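Local coordinates for glutathione S-transferase (Rhodospirillum rubrum F11, PDB 4O7H) that catalyses the conjugation of glutathione, through its thiol, to electrophilic substrates, at the interface of chains A and B. Sequence-based numbering; all coordinates share one arbitrary frame. Chains: chain A/B, Glutathione S-transferase.

The interface of chains A and B. Residues chain A 69, 88, 92; chain B 65-66, 69, 73.
A:Arg92 reaches B:Glu73 tip to tip because both chains are stretched: the arginine runs straight from CG to NE (chi2 -165°, chi3 -178°), and the glutamate is extended beyond CG. The pair lies in the two-fold interface of a glutathione S-transferase, where helix 85-119 of one subunit packs on helix 64-74 of the other, an arrangement typical of the family's dimers. The guanidinium of A:Arg92 meets the carboxylate end-on, NH1 lying 2.8 Å from B:Glu73 OE2 and NH2 bonding the same oxygen nearly in line with its C-O bond. A:Arg88, bent at chi3, brings NE to 3.0 Å from B:Glu73 OE2 and adds NH2 side-on, from above the carboxylate plane. Four N-H donors thus converge on one carboxylate oxygen, and their positive charge would probably favour its ionised form. Behind this cluster A:Glu69 takes the other edge of A:Arg92 in a nearly straight, two-pronged salt bridge, with NE 2.9 Å from A:Glu69 OE2 and NH2 bound to OE1, fixing the rotation of the guanidinium. B:Glu69 lays its CB over the centre of one guanidinium face, 3.5 Å from A:Arg92 CZ, while its OE2 accepts a bond from B:Trp65 NE1. The indole stands almost upright to the guanidinium, and A:Arg92 CD sits over its six-membered ring, 3.9 Å from the centroid, toward the rim. Nearer the backbone, A:Arg92 CB rests 3.6 Å from B:Ala66 CB; at the tip, a water links A:Arg92 NH1 to B:Ala66 O. An alanine in place of A:Arg92 would probably leave A:Glu69 without its charge partner, B:Glu73 OE2 without two of its bonds, held on this side by A:Arg88, and the B:Trp65 ring without the CD packed over it.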
ATOM      1  N   GLU A  69     -11.671   2.975  -1.601  1.00 10.23           N
ATOM      2  CA  GLU A  69     -11.948   3.716  -2.830  1.00 10.87           C
ATOM      3  C   GLU A  69     -13.320   3.313  -3.373  1.00 11.19           C
ATOM      4  O   GLU A  69     -14.073   4.173  -3.838  1.00 13.11           O
ATOM      5  CB  GLU A  69     -10.879   3.454  -3.864  1.00 11.45           C
ATOM      6  CG  GLU A  69      -9.501   3.944  -3.473  1.00 11.42           C
ATOM      7  CD  GLU A  69      -9.394   5.453  -3.477  1.00 13.07           C
ATOM      8  OE1 GLU A  69     -10.165   6.130  -4.177  1.00 13.29           O
ATOM      9  OE2 GLU A  69      -8.517   5.925  -2.748  1.00 18.82           O
ATOM     10  N   ARG A  88      -7.610  15.524  -2.260  1.00 15.12           N
ATOM     11  CA  ARG A  88      -7.663  14.027  -2.316  1.00 14.33           C
ATOM     12  C   ARG A  88      -6.258  13.439  -2.381  1.00 14.30           C
ATOM     13  O   ARG A  88      -5.963  12.417  -1.741  1.00 12.37           O
ATOM     14  CB  ARG A  88      -8.503  13.566  -3.498  1.00 14.55           C
ATOM     15  CG  ARG A  88      -9.945  13.945  -3.329  1.00 17.11           C
ATOM     16  CD  ARG A  88     -10.657  14.016  -4.628  1.00 19.41           C
ATOM     17  NE  ARG A  88     -10.869  12.718  -5.194  1.00 20.26           N
ATOM     18  CZ  ARG A  88     -11.930  11.957  -4.970  1.00 21.24           C
ATOM     19  NH1 ARG A  88     -12.874  12.359  -4.136  1.00 22.70           N
ATOM     20  NH2 ARG A  88     -12.036  10.790  -5.592  1.00 20.94           N
ATOM     21  N   ARG A  92      -4.527  10.855   0.276  1.00 10.44           N
ATOM     22  CA  ARG A  92      -3.903   9.599  -0.171  1.00  9.72           C
ATOM     23  C   ARG A  92      -2.411   9.497   0.210  1.00 10.09           C
ATOM     24  O   ARG A  92      -1.918   8.398   0.595  1.00  9.93           O
ATOM     25  CB  ARG A  92      -4.158   9.353  -1.654  1.00 10.20           C
ATOM     26  CG  ARG A  92      -5.605   9.101  -1.975  1.00 10.50           C
ATOM     27  CD  ARG A  92      -5.778   8.525  -3.346  1.00 10.77           C
ATOM     28  NE  ARG A  92      -7.162   8.289  -3.765  1.00 10.86           N
ATOM     29  CZ  ARG A  92      -7.887   9.080  -4.556  1.00 10.91           C
ATOM     30  NH1 ARG A  92      -7.433  10.240  -5.010  1.00 11.81           N
ATOM     31  NH2 ARG A  92      -9.077   8.692  -4.913  1.00 11.99           N
TER
ATOM     32  N   TRP B  65       0.580   5.506  -5.426  1.00 13.56           N
ATOM     33  CA  TRP B  65      -0.807   5.258  -5.497  1.00 13.83           C
ATOM     34  C   TRP B  65      -1.577   6.588  -5.601  1.00 12.55           C
ATOM     35  O   TRP B  65      -2.478   6.740  -6.414  1.00 13.33           O
ATOM     36  CB  TRP B  65      -1.214   4.423  -4.289  1.00 16.61           C
ATOM     37  CG  TRP B  65      -2.584   4.361  -4.139  1.00 18.64           C
ATOM     38  CD1 TRP B  65      -3.444   3.846  -5.038  1.00 21.85           C
ATOM     39  CD2 TRP B  65      -3.380   4.766  -2.988  1.00 21.74           C
ATOM     40  NE1 TRP B  65      -4.725   3.948  -4.572  1.00 21.38           N
ATOM     41  CE2 TRP B  65      -4.709   4.505  -3.314  1.00 21.06           C
ATOM     42  CE3 TRP B  65      -3.090   5.337  -1.741  1.00 23.08           C
ATOM     43  CZ2 TRP B  65      -5.749   4.749  -2.441  1.00 22.34           C
ATOM     44  CZ3 TRP B  65      -4.140   5.628  -0.893  1.00 21.68           C
ATOM     45  CH2 TRP B  65      -5.441   5.326  -1.244  1.00 24.06           C
ATOM     46  N   ALA B  66      -1.229   7.565  -4.764  1.00 12.41           N
ATOM     47  CA  ALA B  66      -1.869   8.888  -4.824  1.00 11.94           C
ATOM     48  C   ALA B  66      -1.703   9.476  -6.234  1.00 11.33           C
ATOM     49  O   ALA B  66      -2.649  10.050  -6.767  1.00 11.02           O
ATOM     50  CB  ALA B  66      -1.259   9.824  -3.791  1.00 12.57           C
ATOM     51  N   GLU B  69      -4.059   7.600  -8.717  1.00 11.15           N
ATOM     52  CA  GLU B  69      -5.446   7.970  -8.556  1.00 11.83           C
ATOM     53  C   GLU B  69      -5.662   9.406  -9.070  1.00 12.00           C
ATOM     54  O   GLU B  69      -6.650   9.687  -9.688  1.00 12.13           O
ATOM     55  CB  GLU B  69      -5.878   7.820  -7.109  1.00 11.39           C
ATOM     56  CG  GLU B  69      -5.834   6.379  -6.561  1.00 11.87           C
ATOM     57  CD  GLU B  69      -6.929   5.468  -7.110  1.00 14.58           C
ATOM     58  OE1 GLU B  69      -7.882   5.918  -7.729  1.00 14.73           O
ATOM     59  OE2 GLU B  69      -6.822   4.273  -6.803  1.00 15.86           O
ATOM     60  N   GLU B  73      -8.147  10.867 -12.155  1.00 15.74           N
ATOM     61  CA  GLU B  73      -9.142  11.897 -11.833  1.00 16.08           C
ATOM     62  C   GLU B  73      -8.987  13.084 -12.775  1.00 17.65           C
ATOM     63  O   GLU B  73      -9.980  13.614 -13.254  1.00 20.22           O
ATOM     64  CB  GLU B  73      -8.954  12.395 -10.415  1.00 15.90           C
ATOM     65  CG  GLU B  73      -9.453  11.424  -9.364  1.00 17.43           C
ATOM     66  CD  GLU B  73      -9.127  11.826  -7.933  1.00 18.97           C
ATOM     67  OE1 GLU B  73      -8.733  12.966  -7.662  1.00 19.47           O
ATOM     68  OE2 GLU B  73      -9.271  10.966  -7.057  1.00 22.48           O
TER
HETATM   69  O   HOH W   1      -4.780  11.276  -5.311  1.00 11.99           O
HETATM   70  O   HOH W   2     -11.083   8.791  -7.506  1.00 24.57           O